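Side-chain contact in Phospholipase/Carboxylesterase (Dyadobacter fermentans, PDB 4H0C), which probably hydrolyses carboxylic ester bonds, perhaps including palmitoyl thioesters on proteins, as an alpha/beta hydrolase of the phospholipase/carboxylesterase family: residues Ile201-Val204 / Asn205-Leu209. Residues are numbered along the deposited sequence; the frame is centred on the assembly and turned at random.
Sequences IQLV and NNTIL. With NA (sodium ion), chain D.
Val204 and Leu209 meet where the C-terminal helix of this alpha/beta hydrolase, 198-206, runs out into the last residues of the chain. Their side chains lie at a slant to one another, Val204 CG1 resting 3.7 Å from Leu209 CD1. Val204 is buried against Ile129 and Phe131 of strand 127-131 and Phe155 of strand 153-160, so the helix end packs on the central sheet. Its carbonyl takes two backbone donors: Leu209 N, 2.9 Å from Val204 O, comes nearly end-on, whereas Thr207 N stands above the carbonyl plane at a longer 3.3 Å. On another side of the helix, Ile201 and Asn205 run side by side in the same direction, with Ile201 CG2 3.8 Å from Asn205 ND2. Asn205 has CG anti to its own carbonyl carbon (chi1 -74°), which carries the amide back alongside Ile201; both amide ends are then engaged by the 44-46 loop, OD1 accepting from Lys46 N and ND2 donating to Val44 O. With the amide of Asn205 cut back to an alanine here, Lys46 N and Val44 O would probably be left without these mates and the loop held less firmly to the helix. Leu203 and Thr207 meet one turn apart, methyl to methyl, Leu203 CD1 lying 3.9 Å from Thr207 CG2. With chi1 at 60°, Thr207 OG1 sits between its backbone N and carbonyl carbon and turns back to the helix, donating to Leu203 O at 2.7 Å. Beyond the turn, Ile208 O binds the sodium ion at 2.8 Å, together with Lys210 OXT and two waters.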
loop_
_atom_site.group_PDB
_atom_site.type_symbol
_atom_site.label_atom_id
_atom_site.label_comp_id
_atom_site.label_asym_id
_atom_site.label_seq_id
_atom_site.Cartn_x
_atom_site.Cartn_y
_atom_site.Cartn_z
ATOM N N ILE A 201 -14.921 1.546 1.440
ATOM C CA ILE A 201 -14.888 0.355 2.293
ATOM C C ILE A 201 -15.793 -0.747 1.735
ATOM O O ILE A 201 -15.344 -1.896 1.606
ATOM C CB ILE A 201 -15.271 0.676 3.758
ATOM C CG1 ILE A 201 -14.213 1.585 4.401
ATOM C CG2 ILE A 201 -15.452 -0.610 4.582
ATOM C CD1 ILE A 201 -12.833 0.962 4.514
ATOM N N GLN A 202 -17.043 -0.397 1.406
ATOM C CA GLN A 202 -18.006 -1.369 0.868
ATOM C C GLN A 202 -17.514 -1.916 -0.460
ATOM O O GLN A 202 -17.647 -3.117 -0.737
ATOM C CB GLN A 202 -19.371 -0.745 0.581
ATOM C CG GLN A 202 -20.124 -0.118 1.736
ATOM C CD GLN A 202 -21.513 0.342 1.300
ATOM O OE1 GLN A 202 -21.813 1.544 1.287
ATOM N NE2 GLN A 202 -22.366 -0.617 0.916
ATOM N N LEU A 203 -17.005 -1.016 -1.304
ATOM C CA LEU A 203 -16.569 -1.415 -2.629
ATOM C C LEU A 203 -15.412 -2.391 -2.540
ATOM O O LEU A 203 -15.398 -3.403 -3.250
ATOM C CB LEU A 203 -16.217 -0.208 -3.494
ATOM C CG LEU A 203 -15.921 -0.526 -4.960
ATOM C CD1 LEU A 203 -16.993 -1.413 -5.595
ATOM C CD2 LEU A 203 -15.759 0.799 -5.696
ATOM N N VAL A 204 -14.462 -2.106 -1.651
ATOM C CA VAL A 204 -13.325 -3.007 -1.469
ATOM C C VAL A 204 -13.816 -4.361 -0.933
ATOM O O VAL A 204 -13.348 -5.428 -1.362
ATOM C CB VAL A 204 -12.235 -2.371 -0.581
ATOM C CG1 VAL A 204 -11.257 -3.422 -0.097
ATOM C CG2 VAL A 204 -11.495 -1.300 -1.385
ATOM N N ASN A 205 -14.766 -4.328 -0.005
ATOM C CA ASN A 205 -15.272 -5.584 0.576
ATOM C C ASN A 205 -15.986 -6.473 -0.425
ATOM O O ASN A 205 -15.927 -7.694 -0.311
ATOM C CB ASN A 205 -16.195 -5.293 1.763
ATOM C CG ASN A 205 -15.440 -4.834 2.992
ATOM O OD1 ASN A 205 -14.218 -5.011 3.102
ATOM N ND2 ASN A 205 -16.167 -4.251 3.934
ATOM N N ASN A 206 -16.643 -5.852 -1.407
ATOM C CA ASN A 206 -17.406 -6.572 -2.436
ATOM C C ASN A 206 -16.599 -6.948 -3.673
ATOM O O ASN A 206 -17.111 -7.630 -4.567
ATOM C CB ASN A 206 -18.635 -5.765 -2.850
ATOM C CG ASN A 206 -19.634 -5.620 -1.727
ATOM O OD1 ASN A 206 -19.935 -6.573 -1.005
ATOM N ND2 ASN A 206 -20.161 -4.422 -1.579
ATOM N N THR A 207 -15.337 -6.519 -3.713
ATOM C CA THR A 207 -14.470 -6.776 -4.861
ATOM C C THR A 207 -13.172 -7.435 -4.414
ATOM O O THR A 207 -13.077 -8.670 -4.382
ATOM C CB THR A 207 -14.216 -5.495 -5.698
ATOM O OG1 THR A 207 -13.593 -4.477 -4.891
ATOM C CG2 THR A 207 -15.547 -4.953 -6.273
ATOM N N ILE A 208 -12.182 -6.623 -4.065
ATOM C CA ILE A 208 -10.854 -7.144 -3.675
ATOM C C ILE A 208 -10.961 -8.196 -2.558
ATOM O O ILE A 208 -10.266 -9.229 -2.584
ATOM C CB ILE A 208 -9.885 -6.036 -3.178
ATOM C CG1 ILE A 208 -9.856 -4.795 -4.099
ATOM C CG2 ILE A 208 -8.488 -6.616 -2.957
ATOM C CD1 ILE A 208 -9.464 -5.044 -5.550
ATOM N N LEU A 209 -11.832 -7.927 -1.582
ATOM C CA LEU A 209 -11.952 -8.793 -0.411
ATOM C C LEU A 209 -13.152 -9.720 -0.461
ATOM O O LEU A 209 -13.502 -10.309 0.561
ATOM C CB LEU A 209 -11.939 -7.970 0.892
ATOM C CG LEU A 209 -10.693 -7.090 1.107
ATOM C CD1 LEU A 209 -10.861 -6.214 2.341
ATOM C CD2 LEU A 209 -9.411 -7.909 1.214
HETATM NA NA NA D . -10.688 -11.859 -1.885
HETATM O O HOH W 1 -10.247 -12.725 0.502
HETATM O O HOH W 2 -9.367 -13.169 -3.109
#